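Local coordinates for protein STM4351 (Salmonella enterica, PDB 2Y7I) that binds arginine with high specificity and, as a member of solute-binding protein family 3, probably delivers it in the periplasm to a membrane transporter, at residues N37-C40 and K41-A45; V98-K101 and G102-H105; R125-Q128 and D129-A133; D198-A201 and L202-E205; Y219-M222 and Q223-W226. All blocks are in the same frame, centred on the assembly; numbering follows the deposited sequence. Where two conformers were deposited one is given.

Contact 1: residues N37-C40 and K41-A45; sequences NAVC and KEMQA
V39 and M43, one helical turn apart, lie side by side and point the same way, with CG1 of V39 3.8 Å from SD of M43. V39 places CG1 anti to its backbone N (chi1 170°), leaning toward the following turn, where the sulfur of M43 meets it. CG of M43 also rests 3.3 Å from the carbonyl oxygen of V39, so the thioether chain leaves close to the backbone before bending at its last torsion. One step along, CB of C40 faces CB of A45 at 4.4 Å, a loose apolar pair that spans the end of the helix.

Behind these contacts stands a Schellman motif. Q44 is the first residue to leave the helix and has a positive phi of 53°. The chain folds back there, and N of A45 donates to O of C40 at 2.8 Å in a nearly straight bond (168°). Inside this loop, N of Q44 reaches O of K41 at 3.0 Å. The N-H of M43 is shared, with weak bonds to both V39 O and C40 O. Upstream, regular helical bonding continues, for example from N of K41 to O of N37 at 2.9 Å. The apolar C40–A45 pair brackets the motif, as is common in Schellman ends.

The end of helix 31-42 packs on helix 200-214 and on strands 7-12 and 46-51. A38, V39 and E42 meet the helix, whereas C40 reaches L8 and F10 of strand 7-12 and C47 of strand 46-51, and M43 joins it on L8.

Contact 2: residues V98-K101 and G102-H105; sequences VTRK and GAYH
The guanidinium of R100 has the methyl of A103 over one of its faces, NH2 of R100 lying 3.6 Å from CB of A103, while the ring of Y104 meets T99 at its edge. The motif beneath both is a type II beta turn from R100 to A103, which takes the chain out of strand 95-100. At the ring edge, CD2 of Y104 lies 3.8 Å from CB of T99, and the threonine hydroxyl oxygen lies in the ring plane. The guanidinium and the ring approach each other only distantly, neither face-on nor edge-on.

R100 gets its head over A103 through a sharp bend at chi3 (19°), close to eclipsed and so probably somewhat strained. E155 lies beyond: its OE1 is hydrogen-bonded to OH of Y104 and forms a long, weak ion pair with NH1 of R100, so the carboxylate holds the phenol and only weakly attracts the guanidinium.

The turn itself rests on the bond from N of A103 to O of R100, 3.1 Å long and fairly straight (160°). G102 occupies the third position with a positive phi of 82°, where a side chain would collide with the preceding carbonyl oxygen, the classic reason for glycine in this turn type. Y104 packs further on D109, L110, K113 and M177, tying the loop that leads toward strand 114-118 to its surroundings at the protein surface.

R100 O has a second donor. OG1 of T99 reaches it at 2.8 Å, and this hydroxyl and N of A103 approach the oxygen from opposite faces of the carbonyl plane.

Contact 3: residues R125-Q128 and D129-A133; sequences RYLQ and DKQQA. With ACT (acetate ion), chain G.
Y126 holds its ring anti to the backbone N (chi1 174°), and Q131 folds back at its second torsion (chi2 -67°); together these turns bring the glutamine amide to the phenol. The pair lies at the C-terminal end of helix 122-130, the helix of a beta-alpha-beta unit with strands 114-118 and 135-139. NE2 of Q131 donates to OH of Y126 at 3.0 Å, nearly in line. The phenol oxygen lies almost in the amide plane, although ring and amide planes are 54° apart. The K130 and Y126 side chains cross at about a right angle, CB of K130 lying 3.5 Å from CE1 of Y126, obliquely to the ring. Q131 has a second, apolar contact: its CB lies 3.7 Å from CD2 of L127. L127 in turn packs on V115 and L117 of strand 114-118, so the helix end is seated on the sheet.

On another flank, R125 and D129 pair loosely. NH1 of R125 is 3.8 Å from OD2 of D129, a long salt bridge in which the oxygen lies well out of the guanidinium plane and no N-H points at it. A water bridges the gap, accepting from NH1 in the guanidinium plane and donating to OD2. The stronger partner of OD2 is the hydroxyl of Y186.

The side chain of R125 is about 8 Å from the bound arginine. An acetate, probably from the crystallisation liquor and also bonded to T76, sits at the edge of the R125 guanidinium, with OXT of the acetate 2.8 Å from NE of R125.

Contact 4: residues D198-A201 and L202-E205; sequences DNDA and LLQE
D200 and Q204 form a surface contact one turn apart at the start of helix 200-214, an i to i+4 side-chain bond laid along the outside of the first turn. NE2 of Q204 donates to OD1 of D200 at 2.8 Å and nearly straight (167°). The oxygen lies in the amide plane, yet the donor comes from above the carboxylate plane, 36° out of it. Q204 achieves this by curling at chi2 (-31°), off a staggered position, which also sets its CG 3.5 Å from OD2 of D200. Both residues touch a crystal neighbour, so the curl may owe something to the lattice.

N199 occupies the N-cap position, but its side chain makes no capping bond. Instead its amide lies obliquely across L202, OD1 of N199 being 3.6 Å from CB of L202. The backbone O of N199 begins the helical bonding, accepting from N of L203 at 3.0 Å. As the first residue of the helix, D200 carries a negative charge where the helix dipole would probably favour it.

L202 and L203 turn to V195 of strand 194-195, and E205 forms a salt bridge with R6. The other end of the Q204 amide, OE1, accepts from ND2 of N207.

Contact 5: residues Y219-M222 and Q223-W226; sequences YAQM and QEKW
Y219 O accepts a weak bond from N of Q223 at 3.3 Å, and the three i to i+4 bonds that follow in helix 217-227 are firmer. N of E224 reaches O of A220 at 3.0 Å and almost straight (170°), N of K225 reaches O of Q221 at 2.8 Å, and N of W226 reaches O of M222 at 3.0 Å.

Along this regular spiral Q223 extends back over Y219. Its OE1 sits over one face of the phenol ring, 3.3 Å from CE2 of Y219 and nearer the rim than the middle, with ring and amide planes steeply inclined at 71°. Y219 was modelled in two conformers, so this face contact is doubtful for the other. At the far end, CD1 of W226 comes 3.2 Å from O of M222, obliquely to the indole, while CG of K225 covers part of one ring face.

Helix 31-42 supports the helix: M222 packs on D34 and A38, Q223 and W226 on F31, and NE1 of W226 donates to OD2 of D34. The second subunit of the assembly also meets it, A220 touching Q223 of that chain, Q223 its A220, and E224 its E224. Helix 217-227 is thus touched by both helix 31-42 and its own counterpart, with Q223 taking part in both.

In the fold
Contacts 1, 4 and 5 gather in one part of the chain, linked by packing of M43 on L202 and E205 and of A38 on M222, so helix 31-42 touches the helices of both other contacts. Contacts 1 and 2 lie on opposite sides of the chain's centre, about 42 Å apart between centres. Contacts 2 and 3 border the same five-stranded sheet, through strand 95-100 and through the helix on strand 114-118, but their nearest atoms are about 10 Å apart. Contacts 2 and 4 are at the surface and rely on polar side-chain bonds or a turn. Contacts 1, 3 and 5 are partly buried: apolar at a helix end, mixed with a water-bridged ion pair, and shared with the second subunit, respectively.

Contact 1: residues N37-C40 and K41-A45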
loop_
_atom_site.group_PDB
_atom_site.type_symbol
_atom_site.label_atom_id
_atom_site.label_comp_id
_atom_site.label_asym_id
_atom_site.label_seq_id
_atom_site.Cartn_x
_atom_site.Cartn_y
_atom_site.Cartn_z
ATOM N N ASN A 37 -3.802 13.925 -1.888
ATOM C CA ASN A 37 -5.239 14.138 -1.694
ATOM C C ASN A 37 -5.844 13.084 -0.764
ATOM O O ASN A 37 -6.646 13.406 0.110
ATOM C CB ASN A 37 -5.985 14.179 -3.032
ATOM C CG ASN A 37 -5.941 15.562 -3.693
ATOM O OD1 ASN A 37 -6.150 16.579 -3.041
ATOM N ND2 ASN A 37 -5.694 15.592 -4.993
ATOM N N ALA A 38 -5.432 11.829 -0.947
ATOM C CA ALA A 38 -5.917 10.733 -0.109
ATOM C C ALA A 38 -5.469 10.920 1.345
ATOM O O ALA A 38 -6.249 10.710 2.278
ATOM C CB ALA A 38 -5.446 9.374 -0.670
ATOM N N VAL A 39 -4.213 11.327 1.527
ATOM C CA VAL A 39 -3.683 11.668 2.854
ATOM C C VAL A 39 -4.488 12.810 3.501
ATOM O O VAL A 39 -4.918 12.692 4.657
ATOM C CB VAL A 39 -2.179 12.013 2.783
ATOM C CG1 VAL A 39 -1.663 12.616 4.113
ATOM C CG2 VAL A 39 -1.385 10.772 2.403
ATOM N N CYS A 40 -4.706 13.892 2.753
ATOM C CA CYS A 40 -5.546 15.004 3.228
ATOM C C CYS A 40 -6.968 14.580 3.621
ATOM O O CYS A 40 -7.490 15.026 4.661
ATOM C CB CYS A 40 -5.583 16.138 2.202
ATOM S SG CYS A 40 -4.020 17.004 2.158
ATOM N N LYS A 41 -7.586 13.720 2.809
ATOM C CA LYS A 41 -8.923 13.216 3.135
ATOM C C LYS A 41 -8.931 12.473 4.477
ATOM O O LYS A 41 -9.808 12.705 5.307
ATOM C CB LYS A 41 -9.496 12.346 2.009
ATOM C CG LYS A 41 -10.962 11.967 2.236
ATOM C CD LYS A 41 -11.591 11.363 0.991
ATOM C CE LYS A 41 -13.088 11.149 1.201
ATOM N NZ LYS A 41 -13.749 10.565 0.000
ATOM N N GLU A 42 -7.939 11.606 4.698
ATOM C CA GLU A 42 -7.810 10.889 5.982
ATOM C C GLU A 42 -7.561 11.835 7.150
ATOM O O GLU A 42 -7.923 11.538 8.287
ATOM C CB GLU A 42 -6.695 9.835 5.933
ATOM C CG GLU A 42 -7.003 8.594 5.106
ATOM C CD GLU A 42 -8.159 7.753 5.653
ATOM O OE1 GLU A 42 -8.565 7.938 6.821
ATOM O OE2 GLU A 42 -8.664 6.902 4.891
ATOM N N MET A 43 -6.958 12.985 6.860
ATOM C CA MET A 43 -6.667 13.987 7.885
ATOM C C MET A 43 -7.803 15.003 8.048
ATOM O O MET A 43 -7.685 15.947 8.838
ATOM C CB MET A 43 -5.361 14.706 7.554
ATOM C CG MET A 43 -4.116 13.813 7.673
ATOM S SD MET A 43 -2.590 14.651 7.219
ATOM C CE MET A 43 -2.590 16.051 8.335
ATOM N N GLN A 44 -8.887 14.792 7.299
ATOM C CA GLN A 44 -10.035 15.711 7.243
ATOM C C GLN A 44 -9.593 17.139 6.917
ATOM O O GLN A 44 -10.060 18.112 7.519
ATOM C CB GLN A 44 -10.875 15.629 8.525
ATOM C CG GLN A 44 -11.609 14.306 8.645
ATOM C CD GLN A 44 -12.281 14.117 9.991
ATOM O OE1 GLN A 44 -11.630 14.143 11.041
ATOM N NE2 GLN A 44 -13.595 13.912 9.966
ATOM N N ALA A 45 -8.678 17.229 5.952
ATOM C CA ALA A 45 -8.085 18.478 5.502
ATOM C C ALA A 45 -8.278 18.663 4.009
ATOM O O ALA A 45 -8.427 17.693 3.261
ATOM C CB ALA A 45 -6.595 18.501 5.824
#

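Contact 2: residues V98-K101 and G102-H105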
loop_
_atom_site.group_PDB
_atom_site.type_symbol
_atom_site.label_atom_id
_atom_site.label_comp_id
_atom_site.label_asym_id
_atom_site.label_seq_id
_atom_site.Cartn_x
_atom_site.Cartn_y
_atom_site.Cartn_z
ATOM N N VAL A 98 17.806 8.448 -21.362
ATOM C CA VAL A 98 17.142 8.345 -22.652
ATOM C C VAL A 98 18.020 9.036 -23.700
ATOM O O VAL A 98 18.534 10.119 -23.453
ATOM C CB VAL A 98 15.698 8.893 -22.623
ATOM C CG1 VAL A 98 15.636 10.364 -22.080
ATOM C CG2 VAL A 98 15.024 8.727 -23.990
ATOM N N THR A 99 18.240 8.360 -24.832
ATOM C CA THR A 99 19.041 8.903 -25.937
ATOM C C THR A 99 18.283 8.641 -27.225
ATOM O O THR A 99 17.247 7.990 -27.201
ATOM C CB THR A 99 20.445 8.251 -26.029
ATOM O OG1 THR A 99 20.345 6.930 -26.590
ATOM C CG2 THR A 99 21.137 8.197 -24.635
ATOM N N ARG A 100 18.795 9.131 -28.350
ATOM C CA ARG A 100 18.288 8.678 -29.640
ATOM C C ARG A 100 18.433 7.149 -29.686
ATOM O O ARG A 100 19.433 6.617 -29.221
ATOM C CB ARG A 100 19.065 9.335 -30.779
ATOM C CG ARG A 100 18.595 10.752 -31.111
ATOM C CD ARG A 100 19.573 11.507 -32.019
ATOM N NE ARG A 100 20.494 10.619 -32.739
ATOM C CZ ARG A 100 21.754 10.364 -32.368
ATOM N NH1 ARG A 100 22.273 10.926 -31.271
ATOM N NH2 ARG A 100 22.496 9.535 -33.097
ATOM N N LYS A 101 17.430 6.459 -30.225
ATOM C CA LYS A 101 17.355 4.997 -30.162
ATOM C C LYS A 101 18.575 4.355 -30.827
ATOM O O LYS A 101 18.894 4.660 -31.956
ATOM C CB LYS A 101 16.051 4.515 -30.815
ATOM C CG LYS A 101 15.851 3.017 -30.869
ATOM C CD LYS A 101 14.495 2.682 -31.500
ATOM C CE LYS A 101 14.437 3.128 -32.963
ATOM N NZ LYS A 101 13.041 3.134 -33.515
ATOM N N GLY A 102 19.274 3.489 -30.103
ATOM C CA GLY A 102 20.447 2.808 -30.669
ATOM C C GLY A 102 21.747 3.592 -30.651
ATOM O O GLY A 102 22.790 3.050 -31.002
ATOM N N ALA A 103 21.710 4.857 -30.235
ATOM C CA ALA A 103 22.900 5.710 -30.327
ATOM C C ALA A 103 23.944 5.467 -29.230
ATOM O O ALA A 103 25.147 5.698 -29.448
ATOM C CB ALA A 103 22.509 7.199 -30.392
ATOM N N TYR A 104 23.479 5.017 -28.064
ATOM C CA TYR A 104 24.325 4.759 -26.889
ATOM C C TYR A 104 23.786 3.512 -26.186
ATOM O O TYR A 104 22.566 3.271 -26.172
ATOM C CB TYR A 104 24.362 5.976 -25.923
ATOM C CG TYR A 104 24.926 7.233 -26.578
ATOM C CD1 TYR A 104 26.308 7.425 -26.696
ATOM C CD2 TYR A 104 24.072 8.198 -27.127
ATOM C CE1 TYR A 104 26.830 8.562 -27.337
ATOM C CE2 TYR A 104 24.577 9.327 -27.754
ATOM C CZ TYR A 104 25.958 9.500 -27.855
ATOM O OH TYR A 104 26.466 10.610 -28.489
ATOM N N HIS A 105 24.700 2.720 -25.625
ATOM C CA HIS A 105 24.331 1.544 -24.837
ATOM C C HIS A 105 24.735 1.709 -23.374
ATOM O O HIS A 105 24.036 1.252 -22.471
ATOM C CB HIS A 105 25.008 0.285 -25.398
ATOM C CG HIS A 105 24.433 -0.192 -26.695
ATOM N ND1 HIS A 105 23.626 -1.305 -26.787
ATOM C CD2 HIS A 105 24.559 0.286 -27.957
ATOM C CE1 HIS A 105 23.272 -1.489 -28.047
ATOM N NE2 HIS A 105 23.826 -0.539 -28.777
#

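Contact 3: residues R125-Q128 and D129-A133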
loop_
_atom_site.group_PDB
_atom_site.type_symbol
_atom_site.label_atom_id
_atom_site.label_comp_id
_atom_site.label_asym_id
_atom_site.label_seq_id
_atom_site.Cartn_x
_atom_site.Cartn_y
_atom_site.Cartn_z
ATOM N N ARG A 125 23.607 14.175 -8.470
ATOM C CA ARG A 125 24.682 13.765 -7.572
ATOM C C ARG A 125 25.378 12.509 -8.100
ATOM O O ARG A 125 26.616 12.453 -8.143
ATOM C CB ARG A 125 24.170 13.562 -6.142
ATOM C CG ARG A 125 25.289 13.453 -5.111
ATOM C CD ARG A 125 24.758 13.496 -3.672
ATOM N NE ARG A 125 24.136 12.239 -3.240
ATOM C CZ ARG A 125 24.787 11.227 -2.669
ATOM N NH1 ARG A 125 26.101 11.291 -2.472
ATOM N NH2 ARG A 125 24.121 10.138 -2.298
ATOM N N TYR A 126 24.586 11.525 -8.524
ATOM C CA TYR A 126 25.143 10.309 -9.116
ATOM C C TYR A 126 26.071 10.596 -10.293
ATOM O O TYR A 126 27.204 10.102 -10.305
ATOM C CB TYR A 126 24.068 9.276 -9.523
ATOM C CG TYR A 126 24.692 8.113 -10.268
ATOM C CD1 TYR A 126 25.378 7.103 -9.588
ATOM C CD2 TYR A 126 24.661 8.066 -11.655
ATOM C CE1 TYR A 126 25.989 6.056 -10.276
ATOM C CE2 TYR A 126 25.268 7.031 -12.351
ATOM C CZ TYR A 126 25.933 6.036 -11.658
ATOM O OH TYR A 126 26.532 5.022 -12.359
ATOM N N LEU A 127 25.594 11.355 -11.288
ATOM C CA LEU A 127 26.425 11.630 -12.475
ATOM C C LEU A 127 27.684 12.407 -12.137
ATOM O O LEU A 127 28.761 12.122 -12.676
ATOM C CB LEU A 127 25.662 12.390 -13.552
ATOM C CG LEU A 127 24.984 11.722 -14.751
ATOM C CD1 LEU A 127 25.199 12.635 -15.973
ATOM C CD2 LEU A 127 25.453 10.298 -15.075
ATOM N N GLN A 128 27.544 13.399 -11.257
ATOM C CA GLN A 128 28.690 14.218 -10.839
ATOM C C GLN A 128 29.756 13.391 -10.140
ATOM O O GLN A 128 30.949 13.629 -10.326
ATOM C CB GLN A 128 28.238 15.387 -9.944
ATOM C CG GLN A 128 27.639 16.542 -10.747
ATOM C CD GLN A 128 27.009 17.641 -9.894
ATOM O OE1 GLN A 128 26.488 18.627 -10.429
ATOM N NE2 GLN A 128 27.035 17.471 -8.579
ATOM N N ASP A 129 29.322 12.421 -9.336
ATOM C CA ASP A 129 30.246 11.625 -8.533
ATOM C C ASP A 129 30.814 10.436 -9.268
ATOM O O ASP A 129 32.016 10.169 -9.175
ATOM C CB ASP A 129 29.565 11.113 -7.272
ATOM C CG ASP A 129 29.270 12.207 -6.282
ATOM O OD1 ASP A 129 29.760 13.337 -6.470
ATOM O OD2 ASP A 129 28.535 11.932 -5.316
ATOM N N LYS A 130 29.942 9.721 -9.979
ATOM C CA LYS A 130 30.254 8.386 -10.472
ATOM C C LYS A 130 30.425 8.287 -11.986
ATOM O O LYS A 130 30.843 7.251 -12.488
ATOM C CB LYS A 130 29.202 7.377 -9.982
ATOM C CG LYS A 130 29.062 7.296 -8.446
ATOM C CD LYS A 130 30.365 6.897 -7.797
ATOM C CE LYS A 130 30.199 6.560 -6.329
ATOM N NZ LYS A 130 31.528 6.216 -5.766
ATOM N N GLN A 131 30.120 9.360 -12.705
ATOM C CA GLN A 131 30.283 9.359 -14.152
ATOM C C GLN A 131 30.931 10.652 -14.627
ATOM O O GLN A 131 30.369 11.386 -15.443
ATOM C CB GLN A 131 28.940 9.129 -14.861
ATOM C CG GLN A 131 28.239 7.820 -14.514
ATOM C CD GLN A 131 28.971 6.582 -15.001
ATOM O OE1 GLN A 131 29.870 6.652 -15.853
ATOM N NE2 GLN A 131 28.570 5.432 -14.479
ATOM N N GLN A 132 32.146 10.893 -14.148
ATOM C CA GLN A 132 32.801 12.182 -14.335
ATOM C C GLN A 132 33.284 12.486 -15.751
ATOM O O GLN A 132 33.604 13.635 -16.053
ATOM C CB GLN A 132 33.930 12.351 -13.321
ATOM C CG GLN A 132 33.419 12.255 -11.889
ATOM C CD GLN A 132 34.462 12.609 -10.855
ATOM O OE1 GLN A 132 35.643 12.733 -11.165
ATOM N NE2 GLN A 132 34.023 12.788 -9.611
ATOM N N ALA A 133 33.331 11.471 -16.614
ATOM C CA ALA A 133 33.714 11.673 -18.011
ATOM C C ALA A 133 32.533 12.190 -18.845
ATOM O O ALA A 133 32.700 12.549 -20.016
ATOM C CB ALA A 133 34.288 10.385 -18.608
HETATM C C ACT G . 20.849 13.698 -2.626
HETATM O O ACT G . 20.264 14.168 -1.629
HETATM O OXT ACT G . 21.462 12.615 -2.446
HETATM C CH3 ACT G . 20.807 14.387 -3.958
HETATM O O HOH W 1 28.073 13.119 -3.153
#

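Contact 4: residues D198-A201 and L202-E205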
loop_
_atom_site.group_PDB
_atom_site.type_symbol
_atom_site.label_atom_id
_atom_site.label_comp_id
_atom_site.label_asym_id
_atom_site.label_seq_id
_atom_site.Cartn_x
_atom_site.Cartn_y
_atom_site.Cartn_z
ATOM N N ASP A 198 11.122 20.260 13.021
ATOM C CA ASP A 198 10.494 20.288 14.350
ATOM C C ASP A 198 8.973 20.241 14.256
ATOM O O ASP A 198 8.272 20.882 15.030
ATOM C CB ASP A 198 10.984 21.482 15.173
ATOM C CG ASP A 198 10.946 21.225 16.699
ATOM O OD1 ASP A 198 10.186 20.350 17.190
ATOM O OD2 ASP A 198 11.690 21.919 17.413
ATOM N N ASN A 199 8.471 19.457 13.305
ATOM C CA ASN A 199 7.038 19.375 13.064
ATOM C C ASN A 199 6.501 17.949 13.252
ATOM O O ASN A 199 5.843 17.411 12.367
ATOM C CB ASN A 199 6.716 19.899 11.650
ATOM C CG ASN A 199 5.345 20.579 11.568
ATOM O OD1 ASN A 199 4.595 20.642 12.551
ATOM N ND2 ASN A 199 5.022 21.100 10.390
ATOM N N ASP A 200 6.777 17.348 14.408
ATOM C CA ASP A 200 6.433 15.942 14.635
ATOM C C ASP A 200 4.938 15.636 14.677
ATOM O O ASP A 200 4.528 14.552 14.262
ATOM C CB ASP A 200 7.095 15.387 15.902
ATOM C CG ASP A 200 6.931 13.878 16.021
ATOM O OD1 ASP A 200 7.551 13.153 15.214
ATOM O OD2 ASP A 200 6.165 13.425 16.901
ATOM N N ALA A 201 4.132 16.567 15.193
ATOM C CA ALA A 201 2.683 16.343 15.282
ATOM C C ALA A 201 2.088 16.205 13.881
ATOM O O ALA A 201 1.290 15.304 13.610
ATOM C CB ALA A 201 1.999 17.468 16.052
ATOM N N LEU A 202 2.486 17.099 12.988
ATOM C CA LEU A 202 2.052 16.996 11.616
ATOM C C LEU A 202 2.599 15.711 10.977
ATOM O O LEU A 202 1.860 14.990 10.314
ATOM C CB LEU A 202 2.484 18.235 10.833
ATOM C CG LEU A 202 2.097 18.415 9.363
ATOM C CD1 LEU A 202 3.152 17.827 8.487
ATOM C CD2 LEU A 202 0.726 17.823 9.033
ATOM N N LEU A 203 3.888 15.434 11.168
ATOM C CA LEU A 203 4.495 14.242 10.567
ATOM C C LEU A 203 3.757 12.966 10.981
ATOM O O LEU A 203 3.474 12.111 10.136
ATOM C CB LEU A 203 5.973 14.141 10.941
ATOM C CG LEU A 203 6.742 12.922 10.436
ATOM C CD1 LEU A 203 6.886 12.970 8.930
ATOM C CD2 LEU A 203 8.105 12.903 11.104
ATOM N N GLN A 204 3.443 12.837 12.273
ATOM C CA GLN A 204 2.756 11.634 12.761
ATOM C C GLN A 204 1.303 11.527 12.273
ATOM O O GLN A 204 0.783 10.425 12.096
ATOM C CB GLN A 204 2.859 11.489 14.285
ATOM C CG GLN A 204 4.300 11.294 14.829
ATOM C CD GLN A 204 5.259 10.558 13.872
ATOM O OE1 GLN A 204 4.903 9.554 13.241
ATOM N NE2 GLN A 204 6.488 11.064 13.775
ATOM N N GLU A 205 0.661 12.670 12.047
ATOM C CA GLU A 205 -0.665 12.687 11.439
ATOM C C GLU A 205 -0.576 12.142 10.023
ATOM O O GLU A 205 -1.413 11.339 9.608
ATOM C CB GLU A 205 -1.201 14.101 11.361
ATOM C CG GLU A 205 -1.910 14.586 12.585
ATOM C CD GLU A 205 -2.700 15.840 12.272
ATOM O OE1 GLU A 205 -2.091 16.929 12.227
ATOM O OE2 GLU A 205 -3.917 15.723 12.020
#

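Contact 5: residues Y219-M222 and Q223-W226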
loop_
_atom_site.group_PDB
_atom_site.type_symbol
_atom_site.label_atom_id
_atom_site.label_comp_id
_atom_site.label_asym_id
_atom_site.label_seq_id
_atom_site.Cartn_x
_atom_site.Cartn_y
_atom_site.Cartn_z
ATOM N N TYR A 219 -5.179 2.612 -3.275
ATOM C CA TYR A 219 -3.763 2.905 -3.414
ATOM C C TYR A 219 -3.125 1.963 -4.436
ATOM O O TYR A 219 -2.268 2.377 -5.212
ATOM C CB TYR A 219 -3.103 2.861 -2.032
ATOM C CG TYR A 219 -1.600 2.921 -1.995
ATOM C CD1 TYR A 219 -0.905 4.098 -2.288
ATOM C CD2 TYR A 219 -0.870 1.797 -1.628
ATOM C CE1 TYR A 219 0.488 4.129 -2.236
ATOM C CE2 TYR A 219 0.495 1.819 -1.570
ATOM C CZ TYR A 219 1.174 2.977 -1.873
ATOM O OH TYR A 219 2.544 2.947 -1.804
ATOM N N ALA A 220 -3.595 0.714 -4.479
ATOM C CA ALA A 220 -3.187 -0.230 -5.525
ATOM C C ALA A 220 -3.668 0.262 -6.895
ATOM O O ALA A 220 -2.937 0.183 -7.889
ATOM C CB ALA A 220 -3.711 -1.625 -5.232
ATOM N N GLN A 221 -4.891 0.795 -6.931
ATOM C CA GLN A 221 -5.455 1.354 -8.165
ATOM C C GLN A 221 -4.712 2.606 -8.653
ATOM O O GLN A 221 -4.574 2.804 -9.860
ATOM C CB GLN A 221 -6.956 1.626 -8.007
ATOM C CG GLN A 221 -7.787 0.370 -7.751
ATOM C CD GLN A 221 -9.127 0.667 -7.090
ATOM O OE1 GLN A 221 -9.463 1.827 -6.818
ATOM N NE2 GLN A 221 -9.896 -0.385 -6.817
ATOM N N MET A 222 -4.223 3.437 -7.726
ATOM C CA MET A 222 -3.392 4.605 -8.088
ATOM C C MET A 222 -2.118 4.190 -8.822
ATOM O O MET A 222 -1.716 4.826 -9.799
ATOM C CB MET A 222 -3.005 5.415 -6.849
ATOM C CG MET A 222 -4.128 6.209 -6.217
ATOM S SD MET A 222 -3.520 6.973 -4.699
ATOM C CE MET A 222 -5.052 7.472 -3.926
ATOM N N GLN A 223 -1.487 3.122 -8.337
ATOM C CA GLN A 223 -0.271 2.587 -8.943
ATOM C C GLN A 223 -0.560 2.015 -10.330
ATOM O O GLN A 223 0.180 2.277 -11.285
ATOM C CB GLN A 223 0.336 1.513 -8.037
ATOM C CG GLN A 223 0.927 2.062 -6.726
ATOM C CD GLN A 223 1.494 0.964 -5.827
ATOM O OE1 GLN A 223 1.195 0.905 -4.630
ATOM N NE2 GLN A 223 2.295 0.080 -6.406
ATOM N N GLU A 224 -1.637 1.235 -10.426
ATOM C CA GLU A 224 -2.143 0.723 -11.699
ATOM C C GLU A 224 -2.391 1.852 -12.707
ATOM O O GLU A 224 -1.969 1.763 -13.862
ATOM C CB GLU A 224 -3.419 -0.090 -11.455
ATOM C CG GLU A 224 -4.198 -0.517 -12.695
ATOM C CD GLU A 224 -5.484 -1.261 -12.346
ATOM O OE1 GLU A 224 -6.125 -0.941 -11.316
ATOM O OE2 GLU A 224 -5.860 -2.167 -13.110
ATOM N N LYS A 225 -3.054 2.917 -12.265
ATOM C CA LYS A 225 -3.355 4.040 -13.152
ATOM C C LYS A 225 -2.097 4.724 -13.683
ATOM O O LYS A 225 -1.969 4.956 -14.890
ATOM C CB LYS A 225 -4.236 5.074 -12.449
ATOM C CG LYS A 225 -4.362 6.375 -13.239
ATOM C CD LYS A 225 -5.436 7.278 -12.704
ATOM C CE LYS A 225 -5.690 8.398 -13.699
ATOM N NZ LYS A 225 -6.841 9.246 -13.284
ATOM N N TRP A 226 -1.177 5.045 -12.774
ATOM C CA TRP A 226 -0.073 5.935 -13.096
ATOM C C TRP A 226 1.213 5.249 -13.557
ATOM O O TRP A 226 2.026 5.869 -14.246
ATOM C CB TRP A 226 0.208 6.872 -11.911
ATOM C CG TRP A 226 -0.896 7.868 -11.650
ATOM C CD1 TRP A 226 -1.744 7.898 -10.568
ATOM C CD2 TRP A 226 -1.276 8.969 -12.487
ATOM N NE1 TRP A 226 -2.617 8.963 -10.678
ATOM C CE2 TRP A 226 -2.352 9.633 -11.847
ATOM C CE3 TRP A 226 -0.813 9.458 -13.720
ATOM C CZ2 TRP A 226 -2.971 10.763 -12.398
ATOM C CZ3 TRP A 226 -1.429 10.579 -14.266
ATOM C CH2 TRP A 226 -2.496 11.219 -13.607
#